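Local coordinates for putative peptidyl-arginine deiminase family protein (Campylobacter jejuni subsp. jejuni serotype O:2, PDB 6B10), which probably hydrolyses agmatine to N-carbamoylputrescine as an agmatine deiminase, a step in polyamine biosynthesis, at residues T219-I224 and D249-P254. Numbering follows the deposited sequence.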
ATOM      1  N   THR A 219      15.553   7.771   1.427  1.00 24.98           N
ATOM      2  CA  THR A 219      15.439   7.016   2.676  1.00 24.29           C
ATOM      3  C   THR A 219      14.478   5.835   2.605  1.00 23.68           C
ATOM      4  O   THR A 219      13.355   5.959   2.107  1.00 24.99           O
ATOM      5  CB  THR A 219      14.987   7.940   3.810  1.00 24.09           C
ATOM      6  OG1 THR A 219      15.686   9.186   3.715  1.00 24.59           O
ATOM      7  CG2 THR A 219      15.251   7.313   5.162  1.00 24.62           C
ATOM      8  N   ILE A 220      14.923   4.700   3.134  1.00 22.45           N
ATOM      9  CA  ILE A 220      14.112   3.500   3.223  1.00 22.15           C
ATOM     10  C   ILE A 220      13.872   3.127   4.683  1.00 22.47           C
ATOM     11  O   ILE A 220      14.824   2.971   5.465  1.00 22.21           O
ATOM     12  CB  ILE A 220      14.775   2.309   2.506  1.00 22.11           C
ATOM     13  CG1 ILE A 220      14.830   2.580   1.003  1.00 22.34           C
ATOM     14  CG2 ILE A 220      13.990   1.027   2.773  1.00 22.32           C
ATOM     15  CD1 ILE A 220      15.645   1.580   0.214  1.00 22.50           C
ATOM     16  N   ALA A 221      12.598   2.986   5.038  1.00 21.51           N
ATOM     17  CA  ALA A 221      12.206   2.494   6.346  1.00 21.82           C
ATOM     18  C   ALA A 221      11.930   1.016   6.194  1.00 22.22           C
ATOM     19  O   ALA A 221      11.237   0.623   5.260  1.00 21.98           O
ATOM     20  CB  ALA A 221      10.960   3.212   6.837  1.00 21.76           C
ATOM     21  N   HIS A 222      12.456   0.200   7.109  1.00 22.58           N
ATOM     22  CA  HIS A 222      12.403  -1.253   6.964  1.00 23.36           C
ATOM     23  C   HIS A 222      12.261  -1.981   8.299  1.00 24.11           C
ATOM     24  O   HIS A 222      12.793  -1.552   9.329  1.00 23.14           O
ATOM     25  CB  HIS A 222      13.640  -1.783   6.209  1.00 24.01           C
ATOM     26  CG  HIS A 222      14.927  -1.666   6.975  1.00 25.46           C
ATOM     27  ND1 HIS A 222      15.353  -2.626   7.868  1.00 26.45           N
ATOM     28  CD2 HIS A 222      15.879  -0.703   6.978  1.00 25.59           C
ATOM     29  CE1 HIS A 222      16.504  -2.251   8.400  1.00 26.26           C
ATOM     30  NE2 HIS A 222      16.845  -1.089   7.874  1.00 25.95           N
ATOM     31  N   CYS A 223      11.544  -3.098   8.256  1.00 24.61           N
ATOM     32  CA  CYS A 223      11.341  -3.927   9.428  1.00 25.84           C
ATOM     33  C   CYS A 223      12.651  -4.472   9.948  1.00 26.19           C
ATOM     34  O   CYS A 223      13.565  -4.758   9.185  1.00 26.10           O
ATOM     35  CB  CYS A 223      10.400  -5.083   9.109  1.00 26.47           C
ATOM     36  SG  CYS A 223       8.734  -4.515   8.744  1.00 27.65           S
ATOM     37  N   ILE A 224      12.741  -4.579  11.264  1.00 27.78           N
ATOM     38  CA  ILE A 224      13.879  -5.218  11.917  1.00 29.29           C
ATOM     39  C   ILE A 224      13.323  -5.974  13.118  1.00 30.42           C
ATOM     40  O   ILE A 224      12.196  -5.725  13.551  1.00 31.04           O
ATOM     41  CB  ILE A 224      14.971  -4.185  12.317  1.00 28.72           C
ATOM     42  CG1 ILE A 224      16.339  -4.840  12.515  1.00 29.81           C
ATOM     43  CG2 ILE A 224      14.606  -3.444  13.594  1.00 28.18           C
ATOM     44  CD1 ILE A 224      16.857  -5.656  11.346  1.00 30.26           C
ATOM     45  N   ASP A 249      19.707   5.910   2.839  1.00 27.17           N
ATOM     46  CA  ASP A 249      19.618   6.030   4.288  1.00 28.53           C
ATOM     47  C   ASP A 249      18.554   5.054   4.796  1.00 28.11           C
ATOM     48  O   ASP A 249      17.541   4.818   4.125  1.00 27.68           O
ATOM     49  CB  ASP A 249      19.284   7.468   4.701  1.00 30.83           C
ATOM     50  CG  ASP A 249      20.423   8.448   4.402  1.00 32.24           C
ATOM     51  OD1 ASP A 249      21.576   8.001   4.225  1.00 33.24           O
ATOM     52  OD2 ASP A 249      20.161   9.668   4.352  1.00 33.69           O
ATOM     53  N   LEU A 250      18.805   4.461   5.956  1.00 27.23           N
ATOM     54  CA  LEU A 250      17.921   3.439   6.505  1.00 26.90           C
ATOM     55  C   LEU A 250      17.338   3.876   7.832  1.00 25.50           C
ATOM     56  O   LEU A 250      18.042   4.444   8.660  1.00 25.54           O
ATOM     57  CB  LEU A 250      18.666   2.120   6.686  1.00 27.97           C
ATOM     58  CG  LEU A 250      19.267   1.513   5.418  1.00 28.35           C
ATOM     59  CD1 LEU A 250      20.030   0.246   5.764  1.00 28.55           C
ATOM     60  CD2 LEU A 250      18.204   1.222   4.365  1.00 28.67           C
ATOM     61  N   LEU A 251      16.047   3.603   8.015  1.00 24.08           N
ATOM     62  CA  LEU A 251      15.331   3.882   9.254  1.00 24.33           C
ATOM     63  C   LEU A 251      14.666   2.580   9.688  1.00 23.91           C
ATOM     64  O   LEU A 251      13.995   1.933   8.889  1.00 23.41           O
ATOM     65  CB  LEU A 251      14.303   5.000   9.026  1.00 24.30           C
ATOM     66  CG  LEU A 251      13.511   5.550  10.220  1.00 24.80           C
ATOM     67  CD1 LEU A 251      13.151   7.021  10.016  1.00 24.72           C
ATOM     68  CD2 LEU A 251      12.241   4.740  10.473  1.00 24.91           C
ATOM     69  N   GLU A 252      14.857   2.180  10.945  1.00 23.99           N
ATOM     70  CA  GLU A 252      14.427   0.846  11.377  1.00 23.86           C
ATOM     71  C   GLU A 252      13.042   0.859  11.999  1.00 23.39           C
ATOM     72  O   GLU A 252      12.672   1.790  12.715  1.00 24.06           O
ATOM     73  CB  GLU A 252      15.443   0.241  12.345  1.00 25.18           C
ATOM     74  CG  GLU A 252      16.766  -0.106  11.681  1.00 25.53           C
ATOM     75  CD  GLU A 252      17.748  -0.802  12.608  1.00 26.24           C
ATOM     76  OE1 GLU A 252      17.462  -0.940  13.818  1.00 26.60           O
ATOM     77  OE2 GLU A 252      18.813  -1.226  12.111  1.00 27.42           O
ATOM     78  N   LEU A 253      12.283  -0.188  11.710  1.00 22.38           N
ATOM     79  CA  LEU A 253      10.935  -0.358  12.234  1.00 22.17           C
ATOM     80  C   LEU A 253      10.886  -1.678  12.986  1.00 23.05           C
ATOM     81  O   LEU A 253      10.548  -2.699  12.403  1.00 22.85           O
ATOM     82  CB  LEU A 253       9.922  -0.373  11.086  1.00 21.55           C
ATOM     83  CG  LEU A 253       9.929   0.834  10.147  1.00 21.40           C
ATOM     84  CD1 LEU A 253       9.051   0.559   8.934  1.00 21.21           C
ATOM     85  CD2 LEU A 253       9.479   2.101  10.871  1.00 21.41           C
ATOM     86  N   PRO A 254      11.243  -1.671  14.286  1.00 24.37           N
ATOM     87  CA  PRO A 254      11.276  -2.926  15.040  1.00 24.24           C
ATOM     88  C   PRO A 254       9.894  -3.528  15.205  1.00 24.13           C
ATOM     89  O   PRO A 254       8.983  -2.857  15.670  1.00 23.66           O
ATOM     90  CB  PRO A 254      11.847  -2.510  16.401  1.00 24.74           C
ATOM     91  CG  PRO A 254      11.564  -1.045  16.507  1.00 24.38           C
ATOM     92  CD  PRO A 254      11.675  -0.527  15.108  1.00 24.39           C
TER
HETATM   93  O   HOH W   1      17.537  10.368   5.094  1.00 38.40           O
HETATM   94  O   HOH W   2      19.096  -0.422   9.429  1.00 32.05           O
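H222 reaches from 219-224 across to L250 and E252 on the parallel strand 249-254. Five backbone hydrogen bonds zip the strands together, from I220 N to D249 O (2.8 Å) through to I224 N with L253 O. With chi1 at 69°, CG of H222 lies between its own backbone N and carbonyl carbon, and the ring beyond it lies beside L250 and E252. The ring's edge meets CB of L250, in plane, 3.9 Å from H222 NE2, and the E252 chain runs alongside, its CG 3.9 Å from H222 CE1, with ring and carboxylate planes 70° apart. H222 ND1 donates to C223 O (3.1 Å), fixing the ring's rotation, while NE2 shares a water with E252 OE2, which also forms a salt bridge with K240. On the face carrying A221, L251 and L253, packing is tight around A221, whose CB touches L253 CD1 (3.9 Å) and L251 CD2 (4.1 Å). Looser is the strand start, where a water donates to both T219 OG1 and OD2 of the exposed D249; OG1 also bonds D216. The two strands and the linking helix 233-244 form a beta-alpha-beta unit; the helix packs on H222, I224 and L250, helix 289-300 lies against L251 and P254, and strand 212-216 runs antiparallel along the far edge of 219-224.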